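Local structure of CREG-like beta-barrel domain-containing protein (Agrobacterium tumefaciens, 3DNH) at residues L44-P49 with H79-T85; A87-L93 with L107-A113. The protein is of unknown function, but its split-barrel fold resembles that of pyridoxamine 5'-phosphate oxidases and CREG proteins, a group that includes many FMN-binding members. All coordinates share one frame; numbering follows the deposited sequence.

In the fold
Both interactions belong to one closed six-stranded antiparallel barrel, and their centres lie about 12 Å apart. Along the chain they come in series. Interaction 1 sets helix 78-85 against the end of strand 41-47. Interaction 2 follows at once, pairing strand 88-93 with strand 106-115. Strands 41-47 and 88-93 are neighbours in the barrel, and Ala45 N probably donates a hydrogen bond to Ser90 O at 2.8 Å. The selenium of Met83, on the helix, also packs on Ala113 CB of interaction 2. Both contacts touch the second subunit, so this part of the barrel serves as core and as dimer interface together.

Interaction 1 (L44-P49 with H79-T85); sequences LATLDP and HARNMET
Pro49 CG sits over one face of the Arg81 guanidinium, 3.8 Å from Arg81 NE. The contact joins helix 78-85 to the end of strand 41-47 in the split barrel of the pyridoxamine 5'-phosphate oxidase family. Strand and helix axes cross at 53°. Arg81 bends at chi2 (-86°) and chi3, which brings its guanidinium round to the side chain of Asn82, the next residue. There NE and NH2 both donate to Asn82 OD1, gripping it side-on from one face of the amide. The NE bond is 3.0 Å, and OD1 lies in the guanidinium plane. This double grip limits rotation of both groups. Pro49 CD rests 3.2 Å from the same OD1. Asp48 OD2 forms a long salt bridge with Arg81 NH2 at 3.7 Å, the two planes standing 75° apart. The stronger partner of Asp48 is Thr12 of the second subunit, whose carbonyl also accepts from Arg81 NH2. A water links Asp48 OD2 to Asn82 ND2. Deeper in, Leu44 CD1 meets His79 CD2 at 3.9 Å and the methyl of selenomethionine Met83. Thr46 OG1, as modelled, is buried beside Met83 CG with no polar partner, but the placing of this side chain is doubtful. At the outer end, a second water donates to Leu47 O and to Thr85 OG1, at 2.6 Å from each.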
loop_
_atom_site.group_PDB
_atom_site.type_symbol
_atom_site.label_atom_id
_atom_site.label_comp_id
_atom_site.label_asym_id
_atom_site.label_seq_id
_atom_site.Cartn_x
_atom_site.Cartn_y
_atom_site.Cartn_z
ATOM N N LEU A 44 -6.641 1.432 2.440
ATOM C CA LEU A 44 -7.916 1.904 2.943
ATOM C C LEU A 44 -8.551 0.687 3.583
ATOM O O LEU A 44 -8.707 -0.363 2.909
ATOM C CB LEU A 44 -8.826 2.294 1.763
ATOM C CG LEU A 44 -10.034 3.235 1.928
ATOM C CD1 LEU A 44 -11.207 2.858 0.986
ATOM C CD2 LEU A 44 -10.511 3.496 3.360
ATOM N N ALA A 45 -8.938 0.845 4.841
ATOM C CA ALA A 45 -9.658 -0.166 5.575
ATOM C C ALA A 45 -11.062 0.313 5.932
ATOM O O ALA A 45 -11.289 1.466 6.337
ATOM C CB ALA A 45 -8.881 -0.587 6.837
ATOM N N THR A 46 -11.982 -0.638 5.869
ATOM C CA THR A 46 -13.394 -0.410 5.932
ATOM C C THR A 46 -13.898 -1.584 6.811
ATOM O O THR A 46 -13.150 -2.545 7.068
ATOM C CB THR A 46 -13.758 -0.430 4.431
ATOM O OG1 THR A 46 -14.136 0.858 3.912
ATOM C CG2 THR A 46 -14.425 -1.616 3.895
ATOM N N LEU A 47 -15.133 -1.502 7.304
ATOM C CA LEU A 47 -15.676 -2.577 8.150
ATOM C C LEU A 47 -16.807 -3.334 7.467
ATOM O O LEU A 47 -17.732 -2.734 6.905
ATOM C CB LEU A 47 -16.158 -2.039 9.515
ATOM C CG LEU A 47 -15.172 -1.380 10.506
ATOM C CD1 LEU A 47 -15.953 -0.744 11.680
ATOM C CD2 LEU A 47 -14.126 -2.375 11.049
ATOM N N ASP A 48 -16.748 -4.660 7.537
ATOM C CA ASP A 48 -17.812 -5.465 7.010
ATOM C C ASP A 48 -19.039 -5.383 7.925
ATOM O O ASP A 48 -18.933 -5.572 9.142
ATOM C CB ASP A 48 -17.371 -6.889 6.779
ATOM C CG ASP A 48 -18.392 -7.680 5.994
ATOM O OD1 ASP A 48 -19.404 -8.117 6.596
ATOM O OD2 ASP A 48 -18.198 -7.841 4.768
ATOM N N PRO A 49 -20.212 -5.069 7.340
ATOM C CA PRO A 49 -21.442 -4.901 8.138
ATOM C C PRO A 49 -21.985 -6.131 8.866
ATOM O O PRO A 49 -22.756 -5.970 9.815
ATOM C CB PRO A 49 -22.459 -4.383 7.129
ATOM C CG PRO A 49 -21.929 -4.703 5.811
ATOM C CD PRO A 49 -20.435 -4.783 5.913
ATOM N N HIS A 79 -15.929 -1.939 -0.595
ATOM C CA HIS A 79 -15.576 -0.878 0.353
ATOM C C HIS A 79 -16.603 0.263 0.318
ATOM O O HIS A 79 -17.003 0.741 1.361
ATOM C CB HIS A 79 -14.136 -0.365 0.190
ATOM C CG HIS A 79 -13.762 -0.038 -1.220
ATOM N ND1 HIS A 79 -13.713 -0.988 -2.221
ATOM C CD2 HIS A 79 -13.378 1.128 -1.790
ATOM C CE1 HIS A 79 -13.333 -0.416 -3.352
ATOM N NE2 HIS A 79 -13.126 0.870 -3.120
ATOM N N ALA A 80 -17.036 0.683 -0.876
ATOM C CA ALA A 80 -18.133 1.667 -1.002
ATOM C C ALA A 80 -19.341 1.248 -0.177
ATOM O O ALA A 80 -19.848 2.052 0.631
ATOM C CB ALA A 80 -18.536 1.875 -2.451
ATOM N N ARG A 81 -19.795 -0.006 -0.383
ATOM C CA ARG A 81 -20.878 -0.595 0.378
ATOM C C ARG A 81 -20.600 -0.488 1.869
ATOM O O ARG A 81 -21.476 -0.036 2.629
ATOM C CB ARG A 81 -21.085 -2.079 -0.004
ATOM C CG ARG A 81 -22.435 -2.758 0.448
ATOM C CD ARG A 81 -22.414 -3.348 1.883
ATOM N NE ARG A 81 -21.166 -4.092 2.151
ATOM C CZ ARG A 81 -20.939 -5.343 1.781
ATOM N NH1 ARG A 81 -21.882 -6.037 1.134
ATOM N NH2 ARG A 81 -19.772 -5.911 2.063
ATOM N N ASN A 82 -19.413 -0.939 2.288
ATOM C CA ASN A 82 -19.080 -0.981 3.723
ATOM C C ASN A 82 -19.215 0.406 4.325
ATOM O O ASN A 82 -19.872 0.581 5.370
ATOM C CB ASN A 82 -17.676 -1.554 3.979
ATOM C CG ASN A 82 -17.582 -3.038 3.687
ATOM O OD1 ASN A 82 -18.596 -3.709 3.576
ATOM N ND2 ASN A 82 -16.353 -3.555 3.528
HETATM N N MSE A 83 -18.641 1.387 3.630
HETATM C CA MSE A 83 -18.709 2.786 4.027
HETATM C C MSE A 83 -20.135 3.377 4.086
HETATM O O MSE A 83 -20.399 4.220 4.929
HETATM C CB MSE A 83 -17.795 3.635 3.136
HETATM C CG MSE A 83 -16.309 3.404 3.415
HETATM SE SE MSE A 83 -15.109 4.586 2.416
HETATM C CE MSE A 83 -15.307 3.817 0.589
ATOM N N GLU A 84 -21.048 2.917 3.222
ATOM C CA GLU A 84 -22.489 3.251 3.371
ATOM C C GLU A 84 -22.997 2.772 4.726
ATOM O O GLU A 84 -23.644 3.514 5.455
ATOM C CB GLU A 84 -23.377 2.591 2.297
ATOM C CG GLU A 84 -23.573 3.336 0.984
ATOM C CD GLU A 84 -23.692 4.871 1.125
ATOM O OE1 GLU A 84 -24.831 5.399 1.102
ATOM O OE2 GLU A 84 -22.629 5.554 1.229
ATOM N N THR A 85 -22.700 1.519 5.044
ATOM C CA THR A 85 -23.174 0.882 6.273
ATOM C C THR A 85 -22.535 1.454 7.566
ATOM O O THR A 85 -23.220 1.559 8.579
ATOM C CB THR A 85 -23.033 -0.664 6.199
ATOM O OG1 THR A 85 -21.662 -1.035 6.029
ATOM C CG2 THR A 85 -23.841 -1.236 5.021
HETATM O O HOH W 1 -19.919 -1.689 7.774
HETATM O O HOH W 2 -16.512 -6.511 3.121
#

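Interaction 2 (A87-L93 with L107-A113); sequences ARISVTL and LTLVGRA
Ile89 and Gly111 exchange backbone hydrogen bonds in both directions, with Ile89 N to Gly111 O at 2.9 Å and nearly straight (176°). The same pairing recurs at Val91 with Leu109 and at Leu93 with Leu107. Ala113 N adds a bond to Ala87 O, making seven in a regular antiparallel ladder. On one face, Thr92 OG1 stands 3.0 Å from Thr108 OG1. In both threonines OG1 lies opposite the carbonyl carbon (chi1 near -60°), which brings the two hydroxyls together. Thr56 of the second subunit bonds both hydroxyls, through its own OG1 and its carbonyl, and Ser90 OG as well. Arg88 and Arg112 run side by side on this face, their guanidinium planes 6° apart. Arg88 CG lies over one face of the Arg112 head, 3.8 Å from NH1. Asp86 pairs with Arg88, which also makes a cation-pi contact with Tyr53 of the second subunit. The other face is apolar. Ile89 CD1 meets Ala113 CB at 3.9 Å, and Val91 CG2 packs on Leu109 CB. Strand 41-47 flanks the pair beside 88-93, and strand 144-157 beside 106-115. Leu93 and Leu107 pack against helix 28-38.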
loop_
_atom_site.group_PDB
_atom_site.type_symbol
_atom_site.label_atom_id
_atom_site.label_comp_id
_atom_site.label_asym_id
_atom_site.label_seq_id
_atom_site.Cartn_x
_atom_site.Cartn_y
_atom_site.Cartn_z
ATOM N N ALA A 87 -19.255 4.408 8.543
ATOM C CA ALA A 87 -18.278 5.343 7.960
ATOM C C ALA A 87 -16.881 5.295 8.598
ATOM O O ALA A 87 -15.993 5.990 8.138
ATOM C CB ALA A 87 -18.835 6.802 7.966
ATOM N N ARG A 88 -16.684 4.502 9.653
ATOM C CA ARG A 88 -15.377 4.393 10.308
ATOM C C ARG A 88 -14.368 3.707 9.380
ATOM O O ARG A 88 -14.598 2.576 8.901
ATOM C CB ARG A 88 -15.476 3.641 11.635
ATOM C CG ARG A 88 -16.316 4.376 12.657
ATOM C CD ARG A 88 -16.384 3.592 13.933
ATOM N NE ARG A 88 -17.165 2.383 13.771
ATOM C CZ ARG A 88 -17.321 1.458 14.715
ATOM N NH1 ARG A 88 -18.070 0.405 14.464
ATOM N NH2 ARG A 88 -16.731 1.580 15.901
ATOM N N ILE A 89 -13.284 4.420 9.087
ATOM C CA ILE A 89 -12.232 3.947 8.159
ATOM C C ILE A 89 -10.844 4.216 8.717
ATOM O O ILE A 89 -10.685 5.002 9.665
ATOM C CB ILE A 89 -12.331 4.605 6.732
ATOM C CG1 ILE A 89 -12.106 6.131 6.736
ATOM C CG2 ILE A 89 -13.706 4.279 6.086
ATOM C CD1 ILE A 89 -11.765 6.708 5.292
ATOM N N SER A 90 -9.836 3.561 8.122
ATOM C CA SER A 90 -8.441 3.878 8.384
ATOM C C SER A 90 -7.694 3.926 7.049
ATOM O O SER A 90 -7.985 3.135 6.156
ATOM C CB SER A 90 -7.804 2.835 9.313
ATOM O OG SER A 90 -6.444 3.158 9.604
ATOM N N VAL A 91 -6.722 4.835 6.916
ATOM C CA VAL A 91 -5.854 4.849 5.718
ATOM C C VAL A 91 -4.401 4.854 6.142
ATOM O O VAL A 91 -4.079 5.387 7.206
ATOM C CB VAL A 91 -6.109 6.074 4.774
ATOM C CG1 VAL A 91 -7.522 6.095 4.292
ATOM C CG2 VAL A 91 -5.801 7.402 5.497
ATOM N N THR A 92 -3.550 4.207 5.355
ATOM C CA THR A 92 -2.119 4.322 5.570
ATOM C C THR A 92 -1.524 4.868 4.303
ATOM O O THR A 92 -1.701 4.316 3.230
ATOM C CB THR A 92 -1.448 3.023 6.011
ATOM O OG1 THR A 92 -2.042 2.615 7.253
ATOM C CG2 THR A 92 0.119 3.205 6.218
ATOM N N LEU A 93 -0.840 5.993 4.468
ATOM C CA LEU A 93 -0.121 6.629 3.408
ATOM C C LEU A 93 1.366 6.356 3.555
ATOM O O LEU A 93 1.918 6.415 4.665
ATOM C CB LEU A 93 -0.417 8.113 3.441
ATOM C CG LEU A 93 -1.734 8.553 2.806
ATOM C CD1 LEU A 93 -2.938 8.004 3.568
ATOM C CD2 LEU A 93 -1.782 10.104 2.843
ATOM N N LEU A 107 2.235 6.730 7.505
ATOM C CA LEU A 107 1.296 7.567 8.210
ATOM C C LEU A 107 -0.070 6.907 8.235
ATOM O O LEU A 107 -0.660 6.656 7.176
ATOM C CB LEU A 107 1.276 8.973 7.588
ATOM C CG LEU A 107 0.156 9.906 8.013
ATOM C CD1 LEU A 107 0.467 10.420 9.436
ATOM C CD2 LEU A 107 0.037 11.042 7.039
ATOM N N THR A 108 -0.547 6.578 9.439
ATOM C CA THR A 108 -1.892 6.028 9.583
ATOM C C THR A 108 -2.853 7.099 10.100
ATOM O O THR A 108 -2.589 7.733 11.115
ATOM C CB THR A 108 -1.912 4.756 10.483
ATOM O OG1 THR A 108 -1.088 3.760 9.882
ATOM C CG2 THR A 108 -3.323 4.201 10.589
ATOM N N LEU A 109 -3.960 7.297 9.378
ATOM C CA LEU A 109 -4.993 8.252 9.758
ATOM C C LEU A 109 -6.295 7.490 9.948
ATOM O O LEU A 109 -6.746 6.791 9.043
ATOM C CB LEU A 109 -5.147 9.351 8.695
ATOM C CG LEU A 109 -3.872 10.069 8.194
ATOM C CD1 LEU A 109 -4.213 10.927 6.982
ATOM C CD2 LEU A 109 -3.287 10.968 9.296
ATOM N N VAL A 110 -6.863 7.602 11.150
ATOM C CA VAL A 110 -8.102 6.934 11.494
ATOM C C VAL A 110 -9.211 7.970 11.613
ATOM O O VAL A 110 -9.012 8.995 12.239
ATOM C CB VAL A 110 -7.926 6.110 12.783
ATOM C CG1 VAL A 110 -9.242 5.474 13.217
ATOM C CG2 VAL A 110 -6.816 5.077 12.590
ATOM N N GLY A 111 -10.379 7.707 11.024
ATOM C CA GLY A 111 -11.514 8.643 11.170
ATOM C C GLY A 111 -12.765 8.217 10.438
ATOM O O GLY A 111 -13.074 7.025 10.384
ATOM N N ARG A 112 -13.505 9.187 9.896
ATOM C CA ARG A 112 -14.744 8.888 9.152
ATOM C C ARG A 112 -14.664 9.289 7.689
ATOM O O ARG A 112 -14.017 10.271 7.340
ATOM C CB ARG A 112 -15.983 9.482 9.839
ATOM C CG ARG A 112 -16.327 8.771 11.141
ATOM C CD ARG A 112 -17.369 9.491 11.974
ATOM N NE ARG A 112 -17.545 8.730 13.211
ATOM C CZ ARG A 112 -18.299 7.634 13.339
ATOM N NH1 ARG A 112 -18.327 7.000 14.508
ATOM N NH2 ARG A 112 -19.026 7.170 12.319
ATOM N N ALA A 113 -15.259 8.455 6.830
ATOM C CA ALA A 113 -15.395 8.739 5.417
ATOM C C ALA A 113 -16.661 9.550 5.230
ATOM O O ALA A 113 -17.779 8.987 5.276
ATOM C CB ALA A 113 -15.502 7.449 4.651
#